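Local atomic coordinates of protein-glutamine gamma-glutamyltransferase 2 (Pagrus major, PDB entry 1G0D), a protein that probably catalyses calcium-dependent cross-linking of proteins, joining peptide-bound glutamine to peptide-bound lysine or to other primary amines. Residues S210-Y214 against M339-D343; N496-D501 against T531-K536. The contacts are given in a common frame with arbitrary orientation. Residues are numbered along the deposited sequence.

Interaction 1: S210-Y214 against M339-D343; sequences SDPVY and MSRED
The first turn of helix 212-223 packs on the end of strand 329-339 and the loop that follows. The nearest CA pairs are Pro212 with Met339 at 6.8 Å and Val213 with Arg341 at 7.5 Å. Asp211 is the N-cap. With chi1 t, Asp211 OD2 accepts from Val213 N at 2.9 Å. Pro212 follows at N1, with helical backbone angles. Segment 339-343 starts extended at Met339 and turns at Glu342 and Asp343.

The segments meet by van der Waals contact. Met339, with chi angles p, t, p, brings SD 4.1 Å from Pro212 CB and 3.9 Å from Val213 CG2. Val213, chi1 t, also sets CG2 3.2 Å from Arg341 NE and 3.9 Å from Asp343 OD1.

Within 339-343, Arg341 is m at chi1, chi2 and chi3, so its chain curls back to Asp343, chi1 p. Arg341 NE donates to Asp343 OD1 at 2.8 Å, and Arg341 NH1 forms a salt bridge with Asp343 OD2 at 2.7 Å. The methyl CG2 thus lies against this ion pair.

Lys384 also pairs with Asp343, and Gln352 bonds to Arg341. Pro370 of strand 368-372 and Tyr385 touch Val213, while Met142 and Val143 touch Pro212. The contact joins the helix start to the end of a core-domain strand.

Interaction 2: N496-D501 against T531-K536; sequences NEGGRD and TVPAHK
Two connections meet at one end of the first C-terminal beta-barrel domain of the transglutaminase fold. Segment 496-501 runs from the end of strand 488-496 to strand 502-513; 531-536 holds the end of strand 525-532 and the turn into strand 536-544. The closest CA pairs are Glu497 with His535 (4.5 Å), Gly499 with Ala534 (4.8 Å) and Asp501 with Pro533 (4.3 Å).

Thr531 ends near Asp501 and bonds to His503. Val532 O accepts from Asn496 ND2 at 2.9 Å; Asn496 has chi1 t and chi2 near 0°. Pro533 sets CA 3.3 Å from Asp501 OD1. Ala534 N gives a weak hydrogen bond to Asp501 OD1 at 3.4 Å. Ala534 CB lies 2.9 Å from both Gly498 O and Gly499 O.

His535 takes left-handed backbone angles, 40/36. His535 N donates to Gly498 O at 3.2 Å, and that oxygen also lies over one face of the His535 ring. Lys536 O accepts from Asn496 N at 3.1 Å. The return bond, Lys536 N to Asn496 O, is weak at 3.5 Å.

Asn496 ND2 also donates to Arg500 O at 3.3 Å. The buried amide of Asn496 thus bonds to both connections. With the backbone bonds, this makes the contact mainly polar, and most of its acceptors are backbone carbonyls.

Overall arrangement
Interactions 1 and 2 lie in different parts of the chain and do not touch. Their centres are 59 Å apart and their nearest atoms about 44 Å. Interaction 1 is buried in the catalytic core domain, its centre about 20 Å from the centre of the chain. Its strand 329-339 carries the active-site residue His332, and the neighbouring strand 350-355 ends at Asp355, but the contact itself lies away from the catalytic residues Cys272, His332 and Asp355. Interaction 2 is on the surface, its centre about 47 Å from that of the chain. There the side chain of Glu497 is about 10 Å from that of Ser476, a GTP-binding residue inferred by similarity. In sequence, interaction 1 closes before interaction 2 opens.

Interaction 1: S210-Y214 against M339-D343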
# COMPACT_ATOMS: atom_id res chain seq x y z
N SER A 210 -19.19 0.67 12.43
CA SER A 210 -18.74 1.71 13.34
C SER A 210 -17.38 1.34 13.94
O SER A 210 -16.76 2.10 14.67
CB SER A 210 -19.71 1.79 14.47
OG SER A 210 -19.41 0.73 15.35
N ASP A 211 -16.93 0.15 13.61
CA ASP A 211 -15.71 -0.39 14.13
C ASP A 211 -14.51 -0.29 13.21
O ASP A 211 -14.48 -0.91 12.14
CB ASP A 211 -16.01 -1.85 14.44
CG ASP A 211 -14.89 -2.54 15.18
OD1 ASP A 211 -15.08 -3.72 15.50
OD2 ASP A 211 -13.83 -1.93 15.45
N PRO A 212 -13.49 0.47 13.61
CA PRO A 212 -12.38 0.51 12.66
C PRO A 212 -11.70 -0.85 12.42
O PRO A 212 -11.15 -1.05 11.34
CB PRO A 212 -11.43 1.55 13.25
CG PRO A 212 -11.78 1.63 14.66
CD PRO A 212 -13.23 1.29 14.79
N VAL A 213 -11.74 -1.77 13.40
CA VAL A 213 -11.12 -3.11 13.29
C VAL A 213 -11.84 -3.93 12.22
O VAL A 213 -11.23 -4.52 11.35
CB VAL A 213 -11.16 -3.93 14.63
CG1 VAL A 213 -10.81 -5.41 14.37
CG2 VAL A 213 -10.15 -3.37 15.66
N TYR A 214 -13.16 -3.93 12.30
CA TYR A 214 -14.01 -4.63 11.37
C TYR A 214 -13.88 -4.07 9.95
O TYR A 214 -13.63 -4.81 9.00
CB TYR A 214 -15.45 -4.50 11.85
CG TYR A 214 -16.47 -5.01 10.88
CD1 TYR A 214 -16.91 -6.33 10.96
CD2 TYR A 214 -17.00 -4.19 9.88
CE1 TYR A 214 -17.84 -6.81 10.06
CE2 TYR A 214 -17.93 -4.67 8.97
CZ TYR A 214 -18.34 -5.98 9.07
OH TYR A 214 -19.21 -6.48 8.13
N MET A 339 -5.43 2.73 15.07
CA MET A 339 -6.70 2.53 15.76
C MET A 339 -6.42 1.88 17.12
O MET A 339 -5.38 1.25 17.32
CB MET A 339 -7.59 1.61 14.96
CG MET A 339 -7.13 0.16 14.91
SD MET A 339 -8.08 -0.71 13.65
CE MET A 339 -7.34 -0.15 12.25
N SER A 340 -7.34 2.05 18.06
CA SER A 340 -7.21 1.44 19.36
C SER A 340 -7.90 0.07 19.28
O SER A 340 -8.92 -0.12 18.59
CB SER A 340 -7.85 2.32 20.40
OG SER A 340 -9.25 2.20 20.34
N ARG A 341 -7.35 -0.90 20.00
CA ARG A 341 -7.87 -2.26 19.96
C ARG A 341 -8.60 -2.63 21.23
O ARG A 341 -8.07 -3.32 22.10
CB ARG A 341 -6.75 -3.28 19.72
CG ARG A 341 -6.05 -3.15 18.40
CD ARG A 341 -7.02 -3.34 17.23
NE ARG A 341 -7.63 -4.66 17.17
CZ ARG A 341 -7.05 -5.76 16.70
NH1 ARG A 341 -7.70 -6.92 16.70
NH2 ARG A 341 -5.81 -5.71 16.25
N GLU A 342 -9.83 -2.18 21.33
CA GLU A 342 -10.61 -2.50 22.49
C GLU A 342 -10.98 -3.98 22.50
O GLU A 342 -11.44 -4.51 23.51
CB GLU A 342 -11.83 -1.61 22.49
CG GLU A 342 -11.45 -0.17 22.64
CD GLU A 342 -12.59 0.66 23.19
OE1 GLU A 342 -12.48 1.90 23.12
OE2 GLU A 342 -13.58 0.07 23.67
N ASP A 343 -10.77 -4.66 21.39
CA ASP A 343 -11.08 -6.08 21.33
C ASP A 343 -9.97 -6.98 21.89
O ASP A 343 -10.10 -8.19 21.88
CB ASP A 343 -11.41 -6.49 19.88
CG ASP A 343 -10.26 -6.25 18.92
OD1 ASP A 343 -9.57 -5.22 19.05
OD2 ASP A 343 -10.05 -7.09 18.02

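Interaction 2: N496-D501 against T531-K536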
# COMPACT_ATOMS: atom_id res chain seq x y z
N ASN A 496 40.39 -12.91 2.91
CA ASN A 496 40.93 -13.80 3.91
C ASN A 496 41.52 -12.91 5.01
O ASN A 496 42.59 -12.38 4.84
CB ASN A 496 42.02 -14.70 3.31
CG ASN A 496 42.65 -15.60 4.35
OD1 ASN A 496 42.33 -15.54 5.53
ND2 ASN A 496 43.57 -16.45 3.91
N GLU A 497 40.82 -12.71 6.10
CA GLU A 497 41.45 -11.92 7.14
C GLU A 497 41.95 -12.87 8.22
O GLU A 497 41.66 -12.72 9.41
CB GLU A 497 40.50 -10.89 7.76
CG GLU A 497 39.38 -10.43 6.87
CD GLU A 497 38.05 -10.85 7.45
OE1 GLU A 497 37.19 -9.98 7.71
OE2 GLU A 497 37.88 -12.08 7.66
N GLY A 498 42.71 -13.86 7.77
CA GLY A 498 43.28 -14.84 8.66
C GLY A 498 44.79 -14.79 8.50
O GLY A 498 45.31 -14.12 7.61
N GLY A 499 45.49 -15.52 9.36
CA GLY A 499 46.94 -15.52 9.32
C GLY A 499 47.62 -16.45 8.35
O GLY A 499 48.70 -16.13 7.86
N ARG A 500 46.99 -17.60 8.07
CA ARG A 500 47.55 -18.60 7.17
C ARG A 500 46.81 -18.57 5.83
O ARG A 500 45.64 -18.17 5.78
CB ARG A 500 47.44 -19.99 7.80
CG ARG A 500 47.53 -19.95 9.33
CD ARG A 500 47.60 -21.34 9.97
NE ARG A 500 48.96 -21.88 10.06
CZ ARG A 500 49.72 -21.85 11.15
NH1 ARG A 500 49.26 -21.29 12.27
NH2 ARG A 500 50.93 -22.40 11.14
N ASP A 501 47.50 -18.97 4.76
CA ASP A 501 46.94 -19.00 3.39
C ASP A 501 45.76 -19.94 3.30
O ASP A 501 45.75 -20.99 3.93
CB ASP A 501 48.00 -19.46 2.42
CG ASP A 501 48.76 -18.32 1.83
OD1 ASP A 501 48.97 -17.33 2.56
OD2 ASP A 501 49.13 -18.42 0.64
N THR A 531 43.18 -19.47 -4.06
CA THR A 531 44.08 -19.54 -2.90
C THR A 531 44.31 -18.09 -2.56
O THR A 531 44.96 -17.35 -3.29
CB THR A 531 45.44 -20.25 -3.13
OG1 THR A 531 46.12 -20.36 -1.87
CG2 THR A 531 46.31 -19.49 -4.15
N VAL A 532 43.70 -17.67 -1.46
CA VAL A 532 43.83 -16.31 -1.05
C VAL A 532 44.68 -16.28 0.19
O VAL A 532 44.42 -16.96 1.17
CB VAL A 532 42.47 -15.71 -0.81
CG1 VAL A 532 42.62 -14.22 -0.56
CG2 VAL A 532 41.59 -15.95 -2.02
N PRO A 533 45.74 -15.50 0.14
CA PRO A 533 46.73 -15.30 1.19
C PRO A 533 46.26 -14.54 2.40
O PRO A 533 45.34 -13.72 2.31
CB PRO A 533 47.85 -14.57 0.48
CG PRO A 533 47.47 -14.58 -1.00
CD PRO A 533 46.03 -14.71 -1.06
N ALA A 534 46.92 -14.78 3.52
CA ALA A 534 46.57 -14.11 4.76
C ALA A 534 46.46 -12.64 4.49
O ALA A 534 47.19 -12.07 3.67
CB ALA A 534 47.63 -14.35 5.81
N HIS A 535 45.52 -12.04 5.20
CA HIS A 535 45.26 -10.63 5.11
C HIS A 535 45.31 -10.03 3.74
O HIS A 535 45.73 -8.89 3.58
CB HIS A 535 46.19 -9.90 6.04
CG HIS A 535 46.35 -10.59 7.34
ND1 HIS A 535 47.56 -11.06 7.79
CD2 HIS A 535 45.45 -10.92 8.28
CE1 HIS A 535 47.40 -11.65 8.96
NE2 HIS A 535 46.12 -11.58 9.28
N LYS A 536 44.88 -10.79 2.75
CA LYS A 536 44.83 -10.29 1.39
C LYS A 536 43.46 -10.69 0.89
O LYS A 536 42.81 -11.51 1.52
CB LYS A 536 45.93 -10.93 0.57
CG LYS A 536 46.95 -9.91 0.00
CD LYS A 536 47.64 -9.05 1.09
CE LYS A 536 48.61 -8.04 0.48
NZ LYS A 536 49.65 -7.56 1.45